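Local coordinates for toluene, o-xylene monooxygenase oxygenase subunit (Pseudomonas stutzeri, PDB 2INC), which forms part of the oxygenase component of toluene/o-xylene monooxygenase, a multicomponent enzyme that hydroxylates aromatic hydrocarbons such as toluene and o-xylene, at residues B[24-29]-B[141-146]; B[57-62]-B[205-210]; B[63-68]-B[262-267]. One frame throughout, in Å; residues are numbered along the deposited sequence.

Interaction 1: residues B[24-29]-B[141-146]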
ATOM      1  N   VAL B  24      -9.065  10.094  15.170  1.00 34.27           N
ATOM      2  CA  VAL B  24      -7.735   9.729  15.729  1.00 34.40           C
ATOM      3  C   VAL B  24      -7.089  10.782  16.605  1.00 33.43           C
ATOM      4  O   VAL B  24      -5.993  10.516  17.155  1.00 34.73           O
ATOM      5  CB  VAL B  24      -6.735   9.361  14.609  1.00 34.07           C
ATOM      6  CG1 VAL B  24      -7.324   8.274  13.675  1.00 31.75           C
ATOM      7  CG2 VAL B  24      -6.404  10.607  13.748  1.00 33.97           C
ATOM      8  N   SER B  25      -7.740  11.941  16.771  1.00 33.90           N
ATOM      9  CA  SER B  25      -7.107  13.120  17.420  1.00 35.09           C
ATOM     10  C   SER B  25      -7.755  13.622  18.685  1.00 35.27           C
ATOM     11  O   SER B  25      -7.117  14.395  19.433  1.00 35.28           O
ATOM     12  CB  SER B  25      -7.004  14.315  16.464  1.00 34.76           C
ATOM     13  OG  SER B  25      -6.504  13.869  15.224  1.00 33.93           O
ATOM     14  N   THR B  26      -9.028  13.264  18.906  1.00 35.06           N
ATOM     15  CA  THR B  26      -9.792  13.953  19.931  1.00 33.71           C
ATOM     16  C   THR B  26      -9.847  13.223  21.274  1.00 33.30           C
ATOM     17  O   THR B  26      -9.973  11.992  21.327  1.00 32.99           O
ATOM     18  CB  THR B  26     -11.244  14.257  19.451  1.00 34.87           C
ATOM     19  OG1 THR B  26     -11.849  13.034  19.012  1.00 35.81           O
ATOM     20  CG2 THR B  26     -11.196  15.183  18.260  1.00 34.41           C
ATOM     21  N   ASN B  27      -9.766  14.007  22.348  1.00 31.98           N
ATOM     22  CA  ASN B  27     -10.104  13.545  23.680  1.00 32.47           C
ATOM     23  C   ASN B  27      -9.211  12.438  24.081  1.00 33.01           C
ATOM     24  O   ASN B  27      -9.700  11.447  24.683  1.00 33.40           O
ATOM     25  CB  ASN B  27     -11.571  13.086  23.756  1.00 33.42           C
ATOM     26  CG  ASN B  27     -12.529  14.261  23.685  1.00 36.00           C
ATOM     27  OD1 ASN B  27     -13.316  14.488  24.591  1.00 43.44           O
ATOM     28  ND2 ASN B  27     -12.423  15.039  22.638  1.00 31.65           N
ATOM     29  N   LEU B  28      -7.891  12.595  23.819  1.00 31.45           N
ATOM     30  CA  LEU B  28      -6.945  11.495  24.092  1.00 30.41           C
ATOM     31  C   LEU B  28      -6.130  11.632  25.375  1.00 30.31           C
ATOM     32  O   LEU B  28      -5.612  10.627  25.854  1.00 29.54           O
ATOM     33  CB  LEU B  28      -5.943  11.301  22.890  1.00 30.62           C
ATOM     34  CG  LEU B  28      -6.649  11.125  21.529  1.00 30.46           C
ATOM     35  CD1 LEU B  28      -5.699  11.080  20.430  1.00 32.41           C
ATOM     36  CD2 LEU B  28      -7.525   9.861  21.546  1.00 31.09           C
ATOM     37  N   HIS B  29      -5.963  12.851  25.914  1.00 31.15           N
ATOM     38  CA  HIS B  29      -5.229  13.003  27.165  1.00 31.78           C
ATOM     39  C   HIS B  29      -6.148  12.527  28.263  1.00 32.78           C
ATOM     40  O   HIS B  29      -7.346  12.850  28.260  1.00 32.08           O
ATOM     41  CB  HIS B  29      -4.822  14.443  27.441  1.00 32.17           C
ATOM     42  CG  HIS B  29      -3.754  14.933  26.514  1.00 33.83           C
ATOM     43  ND1 HIS B  29      -3.541  16.267  26.240  1.00 37.73           N
ATOM     44  CD2 HIS B  29      -2.808  14.253  25.829  1.00 32.98           C
ATOM     45  CE1 HIS B  29      -2.542  16.386  25.390  1.00 31.72           C
ATOM     46  NE2 HIS B  29      -2.065  15.179  25.137  1.00 35.82           N
ATOM     47  N   ALA B 141      -5.336  19.609  25.736  1.00 32.55           N
ATOM     48  CA  ALA B 141      -6.200  18.852  24.842  1.00 31.37           C
ATOM     49  C   ALA B 141      -5.298  18.205  23.802  1.00 32.07           C
ATOM     50  O   ALA B 141      -4.369  18.861  23.285  1.00 31.89           O
ATOM     51  CB  ALA B 141      -7.133  19.740  24.148  1.00 31.70           C
ATOM     52  N   SER B 142      -5.613  16.965  23.434  1.00 30.70           N
ATOM     53  CA  SER B 142      -4.849  16.241  22.405  1.00 31.94           C
ATOM     54  C   SER B 142      -4.828  16.926  21.037  1.00 32.49           C
ATOM     55  O   SER B 142      -3.839  16.828  20.285  1.00 31.41           O
ATOM     56  CB  SER B 142      -5.320  14.782  22.323  1.00 32.62           C
ATOM     57  OG  SER B 142      -6.700  14.716  21.997  1.00 33.96           O
ATOM     58  N   THR B 143      -5.873  17.648  20.686  1.00 31.02           N
ATOM     59  CA  THR B 143      -5.878  18.333  19.397  1.00 31.75           C
ATOM     60  C   THR B 143      -4.961  19.573  19.427  1.00 32.31           C
ATOM     61  O   THR B 143      -4.388  19.919  18.397  1.00 33.27           O
ATOM     62  CB  THR B 143      -7.280  18.800  18.956  1.00 30.93           C
ATOM     63  OG1 THR B 143      -7.899  19.458  20.073  1.00 32.08           O
ATOM     64  CG2 THR B 143      -8.128  17.608  18.480  1.00 32.18           C
ATOM     65  N   ILE B 144      -4.772  20.187  20.598  1.00 32.58           N
ATOM     66  CA  ILE B 144      -3.799  21.283  20.737  1.00 31.89           C
ATOM     67  C   ILE B 144      -2.398  20.644  20.713  1.00 30.54           C
ATOM     68  O   ILE B 144      -1.536  21.078  19.948  1.00 29.88           O
ATOM     69  CB  ILE B 144      -3.974  22.043  22.042  1.00 30.96           C
ATOM     70  CG1 ILE B 144      -5.337  22.721  22.083  1.00 31.43           C
ATOM     71  CG2 ILE B 144      -2.899  23.137  22.199  1.00 31.39           C
ATOM     72  CD1 ILE B 144      -5.633  23.268  23.528  1.00 31.59           C
ATOM     73  N   THR B 145      -2.177  19.626  21.535  1.00 29.92           N
ATOM     74  CA  THR B 145      -0.912  18.863  21.470  1.00 30.03           C
ATOM     75  C   THR B 145      -0.471  18.419  20.048  1.00 30.82           C
ATOM     76  O   THR B 145       0.711  18.570  19.690  1.00 31.44           O
ATOM     77  CB  THR B 145      -0.949  17.626  22.395  1.00 29.99           C
ATOM     78  OG1 THR B 145      -0.902  18.069  23.737  1.00 31.96           O
ATOM     79  CG2 THR B 145       0.250  16.706  22.088  1.00 30.30           C
ATOM     80  N   ASN B 146      -1.388  17.896  19.231  1.00 30.69           N
ATOM     81  CA  ASN B 146      -0.996  17.427  17.916  1.00 31.47           C
ATOM     82  C   ASN B 146      -0.517  18.555  16.998  1.00 31.36           C
ATOM     83  O   ASN B 146       0.427  18.347  16.261  1.00 32.56           O
ATOM     84  CB  ASN B 146      -2.099  16.649  17.238  1.00 30.95           C
ATOM     85  CG  ASN B 146      -2.356  15.303  17.866  1.00 34.03           C
ATOM     86  OD1 ASN B 146      -3.268  14.604  17.435  1.00 39.32           O
ATOM     87  ND2 ASN B 146      -1.567  14.933  18.894  1.00 31.58           N
TER
HETATM   88  O   HOH W   1      -3.621  11.655  18.034  1.00 34.05           O
HETATM   89  O   HOH W   2      -4.040  14.856  14.558  1.00 37.37           O
HETATM   90  O   HOH W   3      -9.402  16.968  21.672  1.00 34.90           O
HETATM   91  O   HOH W   4      -7.267  15.602  25.202  1.00 30.06           O
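Ser-142 and the backbone of 24-29 carry the direct polar link here. The OG of Ser-142 donates to Ser-25 O at 2.6 Å, from a position tilted 27° out of the carbonyl plane. The same oxygen accepts from Leu-28 N at 3.0 Å, with an N-H...O angle of 156°. It reaches both because OG stands between the backbone N and carbonyl carbon of its own residue (chi1 60°), while its CB packs on Leu-28 CB and lies over the face of the His-29 ring, 4.3 Å from the ring centre.

Waters serve much of the remaining backbone. Water 4 accepts from Ser-142 N at 2.8 Å and also from His-29 N. Water 3 accepts from Asn-27 N at 3.1 Å and donates weakly to Thr-143 OG1, whose main partner is Phe-68 O. Water 2 donates to Ser-25 OG at 2.7 Å, the hydroxyl being bonded as well to Tyr-21 O. Water 1 lies 2.8 Å from Val-24 O, and both waters 1 and 2 come near Asn-146 OD1. Among the threonines, Thr-26 CG2 and Thr-143 CG2 meet obliquely at 3.9 Å.

A partner protein chain supplies hydrogen bonds to Thr-26 O and Asn-27 O. The turn after helix 20-25 thus meets the first turn of helix 142-172 in a buried, largely polar seam. Its chemistry implies that one hydroxyl, acting as donor and acceptor at once, and bridging waters take up backbone groups that helical bonding does not use.

Interaction 2: residues B[57-62]-B[205-210]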
ATOM      1  N   ASP B  57      -3.663  25.316  36.355  1.00 37.30           N
ATOM      2  CA  ASP B  57      -3.806  26.671  36.936  1.00 38.94           C
ATOM      3  C   ASP B  57      -3.518  27.841  36.002  1.00 39.35           C
ATOM      4  O   ASP B  57      -3.424  29.003  36.468  1.00 39.68           O
ATOM      5  CB  ASP B  57      -2.952  26.804  38.158  1.00 40.40           C
ATOM      6  CG  ASP B  57      -3.457  25.957  39.295  1.00 47.10           C
ATOM      7  OD1 ASP B  57      -4.609  25.421  39.210  1.00 50.44           O
ATOM      8  OD2 ASP B  57      -2.681  25.793  40.257  1.00 51.23           O
ATOM      9  N   SER B  58      -3.382  27.568  34.702  1.00 38.42           N
ATOM     10  CA  SER B  58      -3.067  28.634  33.763  1.00 38.95           C
ATOM     11  C   SER B  58      -4.223  29.631  33.788  1.00 39.51           C
ATOM     12  O   SER B  58      -5.384  29.217  33.831  1.00 40.45           O
ATOM     13  CB  SER B  58      -2.895  28.095  32.347  1.00 37.99           C
ATOM     14  OG  SER B  58      -2.601  29.148  31.447  1.00 37.28           O
ATOM     15  N   PRO B  59      -3.906  30.944  33.775  1.00 39.96           N
ATOM     16  CA  PRO B  59      -4.979  31.953  33.628  1.00 40.52           C
ATOM     17  C   PRO B  59      -5.713  31.933  32.299  1.00 40.84           C
ATOM     18  O   PRO B  59      -6.786  32.551  32.182  1.00 40.23           O
ATOM     19  CB  PRO B  59      -4.240  33.291  33.791  1.00 40.83           C
ATOM     20  CG  PRO B  59      -2.796  32.975  33.556  1.00 41.18           C
ATOM     21  CD  PRO B  59      -2.579  31.550  33.961  1.00 37.91           C
ATOM     22  N   LEU B  60      -5.139  31.284  31.277  1.00 40.68           N
ATOM     23  CA  LEU B  60      -5.867  31.085  30.015  1.00 40.17           C
ATOM     24  C   LEU B  60      -6.876  29.940  30.164  1.00 40.65           C
ATOM     25  O   LEU B  60      -6.500  28.773  30.243  1.00 39.77           O
ATOM     26  CB  LEU B  60      -4.882  30.780  28.884  1.00 40.09           C
ATOM     27  CG  LEU B  60      -5.465  30.799  27.473  1.00 39.98           C
ATOM     28  CD1 LEU B  60      -5.798  32.250  27.066  1.00 38.44           C
ATOM     29  CD2 LEU B  60      -4.432  30.209  26.472  1.00 38.49           C
ATOM     30  N   LYS B  61      -8.166  30.263  30.157  1.00 40.14           N
ATOM     31  CA  LYS B  61      -9.171  29.313  30.611  1.00 40.44           C
ATOM     32  C   LYS B  61     -10.192  28.958  29.560  1.00 39.24           C
ATOM     33  O   LYS B  61     -10.525  29.779  28.739  1.00 38.53           O
ATOM     34  CB  LYS B  61      -9.869  29.836  31.874  1.00 40.70           C
ATOM     35  CG  LYS B  61      -9.006  29.735  33.109  1.00 43.82           C
ATOM     36  CD  LYS B  61      -9.655  30.495  34.231  1.00 49.41           C
ATOM     37  CE  LYS B  61      -8.621  30.939  35.227  1.00 51.40           C
ATOM     38  NZ  LYS B  61      -9.293  31.700  36.309  1.00 55.82           N
ATOM     39  N   HIS B  62     -10.662  27.705  29.582  1.00 40.02           N
ATOM     40  CA  HIS B  62     -11.790  27.278  28.753  1.00 40.39           C
ATOM     41  C   HIS B  62     -12.422  26.065  29.419  1.00 41.81           C
ATOM     42  O   HIS B  62     -11.723  25.301  30.079  1.00 43.23           O
ATOM     43  CB  HIS B  62     -11.327  26.932  27.348  1.00 40.12           C
ATOM     44  CG  HIS B  62     -12.407  26.979  26.323  1.00 38.54           C
ATOM     45  ND1 HIS B  62     -13.365  25.997  26.208  1.00 40.94           N
ATOM     46  CD2 HIS B  62     -12.690  27.890  25.369  1.00 40.68           C
ATOM     47  CE1 HIS B  62     -14.184  26.289  25.214  1.00 37.11           C
ATOM     48  NE2 HIS B  62     -13.795  27.433  24.686  1.00 36.90           N
ATOM     49  N   ALA B 205       9.316  29.707  30.180  1.00 32.88           N
ATOM     50  CA  ALA B 205       7.937  30.104  30.474  1.00 33.66           C
ATOM     51  C   ALA B 205       7.058  28.819  30.521  1.00 34.52           C
ATOM     52  O   ALA B 205       6.636  28.344  29.452  1.00 33.45           O
ATOM     53  CB  ALA B 205       7.448  30.993  29.350  1.00 33.59           C
ATOM     54  N   TRP B 206       6.796  28.258  31.714  1.00 33.76           N
ATOM     55  CA  TRP B 206       6.284  26.883  31.796  1.00 34.07           C
ATOM     56  C   TRP B 206       4.763  26.759  31.712  1.00 34.64           C
ATOM     57  O   TRP B 206       4.229  25.687  31.401  1.00 34.17           O
ATOM     58  CB  TRP B 206       6.776  26.162  33.054  1.00 33.59           C
ATOM     59  CG  TRP B 206       8.218  26.234  33.316  1.00 31.69           C
ATOM     60  CD1 TRP B 206       8.810  26.754  34.438  1.00 34.17           C
ATOM     61  CD2 TRP B 206       9.274  25.691  32.513  1.00 33.61           C
ATOM     62  NE1 TRP B 206      10.178  26.583  34.373  1.00 31.91           N
ATOM     63  CE2 TRP B 206      10.487  25.930  33.204  1.00 31.99           C
ATOM     64  CE3 TRP B 206       9.308  25.001  31.284  1.00 33.41           C
ATOM     65  CZ2 TRP B 206      11.723  25.543  32.698  1.00 31.23           C
ATOM     66  CZ3 TRP B 206      10.518  24.610  30.776  1.00 31.82           C
ATOM     67  CH2 TRP B 206      11.733  24.882  31.495  1.00 31.97           C
ATOM     68  N   ASP B 207       4.070  27.857  31.986  1.00 34.75           N
ATOM     69  CA  ASP B 207       2.629  27.875  31.894  1.00 33.84           C
ATOM     70  C   ASP B 207       2.250  27.600  30.453  1.00 33.79           C
ATOM     71  O   ASP B 207       2.809  28.221  29.554  1.00 34.21           O
ATOM     72  CB  ASP B 207       2.154  29.237  32.309  1.00 34.61           C
ATOM     73  CG  ASP B 207       0.670  29.349  32.272  1.00 37.14           C
ATOM     74  OD1 ASP B 207       0.059  29.242  33.347  1.00 41.85           O
ATOM     75  OD2 ASP B 207       0.116  29.492  31.173  1.00 38.49           O
ATOM     76  N   TRP B 208       1.313  26.690  30.208  1.00 32.72           N
ATOM     77  CA  TRP B 208       1.072  26.298  28.820  1.00 33.22           C
ATOM     78  C   TRP B 208       0.671  27.476  27.953  1.00 33.96           C
ATOM     79  O   TRP B 208       1.152  27.608  26.791  1.00 34.24           O
ATOM     80  CB  TRP B 208       0.094  25.123  28.707  1.00 32.16           C
ATOM     81  CG  TRP B 208      -1.385  25.489  28.709  1.00 33.34           C
ATOM     82  CD1 TRP B 208      -2.187  25.584  29.773  1.00 35.01           C
ATOM     83  CD2 TRP B 208      -2.173  25.839  27.566  1.00 31.75           C
ATOM     84  NE1 TRP B 208      -3.468  25.951  29.379  1.00 33.79           N
ATOM     85  CE2 TRP B 208      -3.471  26.114  28.024  1.00 33.55           C
ATOM     86  CE3 TRP B 208      -1.903  25.912  26.195  1.00 28.99           C
ATOM     87  CZ2 TRP B 208      -4.516  26.447  27.161  1.00 33.56           C
ATOM     88  CZ3 TRP B 208      -2.946  26.280  25.317  1.00 35.18           C
ATOM     89  CH2 TRP B 208      -4.227  26.558  25.820  1.00 33.87           C
ATOM     90  N   GLY B 209      -0.188  28.343  28.511  1.00 32.80           N
ATOM     91  CA  GLY B 209      -0.726  29.492  27.739  1.00 33.65           C
ATOM     92  C   GLY B 209       0.346  30.540  27.513  1.00 33.39           C
ATOM     93  O   GLY B 209       0.440  31.137  26.449  1.00 35.01           O
ATOM     94  N   GLU B 210       1.171  30.776  28.513  1.00 34.36           N
ATOM     95  CA  GLU B 210       2.332  31.651  28.300  1.00 34.32           C
ATOM     96  C   GLU B 210       3.316  31.099  27.287  1.00 34.35           C
ATOM     97  O   GLU B 210       3.904  31.867  26.494  1.00 32.66           O
ATOM     98  CB  GLU B 210       3.081  31.951  29.586  1.00 33.39           C
ATOM     99  CG  GLU B 210       3.907  33.213  29.353  1.00 37.36           C
ATOM    100  CD  GLU B 210       4.636  33.722  30.581  1.00 44.88           C
ATOM    101  OE1 GLU B 210       4.587  33.061  31.640  1.00 43.73           O
ATOM    102  OE2 GLU B 210       5.249  34.811  30.464  1.00 44.29           O
TER
HETATM  103  O   HOH W   5      -6.122  26.256  30.884  1.00 38.82           O
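Asp-207 OD2 is gripped from both segments. Across the contact Ser-58 OG donates to its syn lone pair at 2.8 Å, OG being anti to the backbone N of its residue (chi1 179°). On the anti side, somewhat out of the carboxylate plane, Glu-210 N donates at 3.1 Å with a good N-H...O angle of 165°. Gly-209 N adds a weak bond to the same oxygen, 2.9 Å long but bent to 126°. The carboxylate therefore bonds to the first turn of helix 208-237 and to the loop at once, and the N-H groups at that helix end would probably favour its negative charge. Its other oxygen, OD1, meets Pro-59 CD, the two side chains approaching tip to tip.

Ser-58 OG is also an acceptor. Leu-60 N donates to it at 3.3 Å, closing a weak ST turn; Leu-60, two residues on, points its CB toward the helix. There Leu-60 CD2 touches Trp-208 CH2 at 3.7 Å, the two side chains crossing at about a right angle. At the indole's edge, in its plane, water 5 accepts from Trp-208 NE1 at 3.1 Å and donates to Leu-60 O at 2.6 Å, satisfying both groups. Gly-209 faces Leu-60 and Ser-58; a CB on it would come tightly against Leu-60 CB and Ser-58 OG.

Leu-278 and Asn-274 of helix 274-299 pack on Leu-60, while Trp-65 meets the Trp-208 indole edge-to-face. The geometry is that of an aspartate N-cap: Asp-207 stands just before helix 208-237 and accepts from its first-turn amides, and a loop serine shares the capping oxygen.

Interaction 3: residues B[63-68]-B[262-267]; sequences DDWNAF and SALVKM
Met-267 reaches from the helix to Phe-68 and Trp-65 with its chain extended beyond CG. Its SD lies 3.6 Å from Phe-68 CB and sits at the edge of the Phe-68 ring, 82° off the ring normal, a Met-aromatic contact. A second one, oblique, is made with the six-membered ring of Trp-65, 5.2 Å from SD to the ring centre. The terminal CE comes to 3.2 Å from Asp-64 O, the carbonyl that also accepts from Ala-67 N in the 3-10 turn.

Packing is dense around Phe-68 too. Its chi1 of 177° sets CG anti to the backbone N, on the helix side, and CE1 comes within 3.5 Å of Leu-264 N. Leu-264 CD1 lies over one ring face in a CH-pi contact, 4.2 Å from the centroid and 28° off the normal. The same methyl touches Trp-65 CZ3 at 3.8 Å, and Ala-263 CB adds a contact to Phe-68 CE1. An alanine in place of Phe-68 would keep the CB contact with Met-267 but would probably open a gap beside the helix, leaving Leu-264 CD1 without the face it covers.

The other side is looser. Ala-67, exposed to solvent, comes no nearer than 4.0 Å, from its CB to Met-267 CE, and Asp-64 contributes little beyond its carbonyl.

Around the contact, Ile-144 of helix 142-172 packs on Trp-65, Phe-68 and Leu-264, and Phe-212 of helix 208-237 reaches Leu-264, so the 3-10 turn and helix 241-268 meet where helices 142-172 and 208-237 also come in.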
ATOM      1  N   ASP B  63     -13.723  25.862  29.289  1.00 41.95           N
ATOM      2  CA  ASP B  63     -14.305  24.694  29.977  1.00 43.82           C
ATOM      3  C   ASP B  63     -14.195  23.440  29.146  1.00 42.65           C
ATOM      4  O   ASP B  63     -14.472  22.371  29.647  1.00 42.04           O
ATOM      5  CB  ASP B  63     -15.797  24.843  30.309  1.00 45.27           C
ATOM      6  CG  ASP B  63     -16.123  26.066  31.128  1.00 51.85           C
ATOM      7  OD1 ASP B  63     -17.315  26.494  31.070  1.00 60.30           O
ATOM      8  OD2 ASP B  63     -15.245  26.597  31.839  1.00 59.82           O
ATOM      9  N   ASP B  64     -13.878  23.568  27.857  1.00 42.58           N
ATOM     10  CA  ASP B  64     -13.745  22.381  26.989  1.00 41.20           C
ATOM     11  C   ASP B  64     -12.632  22.521  25.964  1.00 38.94           C
ATOM     12  O   ASP B  64     -12.899  22.682  24.789  1.00 37.69           O
ATOM     13  CB  ASP B  64     -15.047  22.124  26.256  1.00 41.23           C
ATOM     14  CG  ASP B  64     -15.093  20.737  25.621  1.00 42.63           C
ATOM     15  OD1 ASP B  64     -14.256  19.837  25.975  1.00 42.92           O
ATOM     16  OD2 ASP B  64     -15.991  20.533  24.779  1.00 46.47           O
ATOM     17  N   TRP B  65     -11.378  22.445  26.403  1.00 36.97           N
ATOM     18  CA  TRP B  65     -10.278  22.612  25.454  1.00 35.19           C
ATOM     19  C   TRP B  65     -10.256  21.483  24.441  1.00 35.55           C
ATOM     20  O   TRP B  65      -9.689  21.628  23.350  1.00 34.73           O
ATOM     21  CB  TRP B  65      -8.942  22.621  26.181  1.00 34.55           C
ATOM     22  CG  TRP B  65      -8.617  23.931  26.887  1.00 36.31           C
ATOM     23  CD1 TRP B  65      -8.392  24.104  28.221  1.00 36.71           C
ATOM     24  CD2 TRP B  65      -8.459  25.220  26.279  1.00 37.66           C
ATOM     25  NE1 TRP B  65      -8.108  25.428  28.495  1.00 36.63           N
ATOM     26  CE2 TRP B  65      -8.125  26.133  27.321  1.00 37.58           C
ATOM     27  CE3 TRP B  65      -8.559  25.696  24.959  1.00 37.36           C
ATOM     28  CZ2 TRP B  65      -7.919  27.483  27.093  1.00 37.49           C
ATOM     29  CZ3 TRP B  65      -8.345  27.066  24.729  1.00 36.78           C
ATOM     30  CH2 TRP B  65      -8.033  27.938  25.810  1.00 35.31           C
ATOM     31  N   ASN B  66     -10.862  20.353  24.785  1.00 34.97           N
ATOM     32  CA  ASN B  66     -11.029  19.264  23.790  1.00 35.44           C
ATOM     33  C   ASN B  66     -11.838  19.575  22.538  1.00 35.84           C
ATOM     34  O   ASN B  66     -11.705  18.841  21.557  1.00 36.03           O
ATOM     35  CB  ASN B  66     -11.523  17.949  24.399  1.00 33.42           C
ATOM     36  CG  ASN B  66     -10.383  17.134  25.104  1.00 38.13           C
ATOM     37  OD1 ASN B  66      -9.312  16.839  24.538  1.00 34.75           O
ATOM     38  ND2 ASN B  66     -10.666  16.734  26.315  1.00 36.33           N
ATOM     39  N   ALA B  67     -12.666  20.637  22.577  1.00 35.84           N
ATOM     40  CA  ALA B  67     -13.365  21.110  21.391  1.00 37.30           C
ATOM     41  C   ALA B  67     -12.446  21.717  20.311  1.00 36.58           C
ATOM     42  O   ALA B  67     -12.874  21.907  19.188  1.00 35.60           O
ATOM     43  CB  ALA B  67     -14.462  22.111  21.748  1.00 37.34           C
ATOM     44  N   PHE B  68     -11.196  22.006  20.640  1.00 35.23           N
ATOM     45  CA  PHE B  68     -10.310  22.604  19.666  1.00 34.53           C
ATOM     46  C   PHE B  68     -10.083  21.693  18.467  1.00 35.41           C
ATOM     47  O   PHE B  68      -9.906  20.476  18.614  1.00 34.17           O
ATOM     48  CB  PHE B  68      -8.932  22.926  20.300  1.00 35.75           C
ATOM     49  CG  PHE B  68      -7.938  23.496  19.304  1.00 36.98           C
ATOM     50  CD1 PHE B  68      -8.098  24.798  18.814  1.00 36.23           C
ATOM     51  CD2 PHE B  68      -6.874  22.713  18.804  1.00 35.14           C
ATOM     52  CE1 PHE B  68      -7.209  25.330  17.843  1.00 34.34           C
ATOM     53  CE2 PHE B  68      -5.976  23.246  17.865  1.00 36.44           C
ATOM     54  CZ  PHE B  68      -6.126  24.529  17.386  1.00 35.10           C
ATOM     55  N   SER B 262      -3.811  30.924  15.301  1.00 37.34           N
ATOM     56  CA  SER B 262      -4.930  31.820  15.162  1.00 39.08           C
ATOM     57  C   SER B 262      -6.249  31.115  15.562  1.00 38.89           C
ATOM     58  O   SER B 262      -7.072  31.704  16.248  1.00 38.25           O
ATOM     59  CB  SER B 262      -4.974  32.409  13.745  1.00 39.56           C
ATOM     60  OG  SER B 262      -6.097  33.260  13.656  1.00 45.65           O
ATOM     61  N   ALA B 263      -6.417  29.839  15.198  1.00 37.75           N
ATOM     62  CA  ALA B 263      -7.635  29.117  15.567  1.00 38.41           C
ATOM     63  C   ALA B 263      -7.749  28.981  17.059  1.00 38.64           C
ATOM     64  O   ALA B 263      -8.845  29.119  17.616  1.00 39.32           O
ATOM     65  CB  ALA B 263      -7.733  27.774  14.862  1.00 38.43           C
ATOM     66  N   LEU B 264      -6.621  28.744  17.721  1.00 37.51           N
ATOM     67  CA  LEU B 264      -6.629  28.600  19.163  1.00 38.77           C
ATOM     68  C   LEU B 264      -6.952  29.917  19.891  1.00 39.34           C
ATOM     69  O   LEU B 264      -7.728  29.935  20.838  1.00 39.43           O
ATOM     70  CB  LEU B 264      -5.302  28.031  19.662  1.00 38.57           C
ATOM     71  CG  LEU B 264      -5.225  27.623  21.158  1.00 38.89           C
ATOM     72  CD1 LEU B 264      -6.282  26.615  21.564  1.00 40.47           C
ATOM     73  CD2 LEU B 264      -3.862  27.095  21.467  1.00 39.80           C
ATOM     74  N   VAL B 265      -6.340  31.009  19.455  1.00 39.60           N
ATOM     75  CA  VAL B 265      -6.633  32.314  20.059  1.00 40.35           C
ATOM     76  C   VAL B 265      -8.133  32.568  19.850  1.00 40.76           C
ATOM     77  O   VAL B 265      -8.843  32.992  20.797  1.00 41.80           O
ATOM     78  CB  VAL B 265      -5.798  33.416  19.441  1.00 40.43           C
ATOM     79  CG1 VAL B 265      -6.437  34.820  19.722  1.00 40.69           C
ATOM     80  CG2 VAL B 265      -4.366  33.341  19.963  1.00 39.21           C
ATOM     81  N   LYS B 266      -8.624  32.262  18.647  1.00 40.97           N
ATOM     82  CA  LYS B 266     -10.045  32.419  18.371  1.00 40.87           C
ATOM     83  C   LYS B 266     -10.885  31.718  19.425  1.00 41.55           C
ATOM     84  O   LYS B 266     -11.852  32.292  20.001  1.00 40.65           O
ATOM     85  CB  LYS B 266     -10.396  31.893  16.984  1.00 41.62           C
ATOM     86  CG  LYS B 266     -11.841  32.163  16.599  1.00 42.42           C
ATOM     87  CD  LYS B 266     -12.101  31.814  15.186  1.00 45.37           C
ATOM     88  CE  LYS B 266     -13.579  31.929  14.893  1.00 50.51           C
ATOM     89  NZ  LYS B 266     -13.949  31.205  13.632  1.00 55.25           N
ATOM     90  N   MET B 267     -10.560  30.445  19.655  1.00 40.97           N
ATOM     91  CA  MET B 267     -11.294  29.678  20.636  1.00 41.40           C
ATOM     92  C   MET B 267     -11.173  30.298  22.021  1.00 41.26           C
ATOM     93  O   MET B 267     -12.164  30.417  22.722  1.00 42.40           O
ATOM     94  CB  MET B 267     -10.830  28.228  20.621  1.00 40.36           C
ATOM     95  CG  MET B 267     -11.449  27.431  21.722  1.00 40.72           C
ATOM     96  SD  MET B 267     -10.851  25.748  21.560  1.00 42.85           S
ATOM     97  CE  MET B 267     -11.810  24.935  22.817  1.00 41.74           C
TER

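In the fold
Following the chain from the N terminus, the first segments come in the order 24-29, 57-62, 63-68 and their partners in the order 141-146, 205-210, 262-267. Interaction 1 closes a loop of 111 residues, interaction 2 one of 142 and interaction 3 one of 193. Each pair crosses, and none nests. Segments 57-62 and 63-68 are consecutive, so a single connection between helices 46-56 and 76-99 is tied to both helix 208-237 and helix 241-268. Interaction 1 brings the N-terminal region onto helix 142-172, whose Thr-143 probably bonds to Phe-68 O of interaction 3. His-62 of interaction 2 in turn packs on Met-267, joining the three contacts on an all-helical framework.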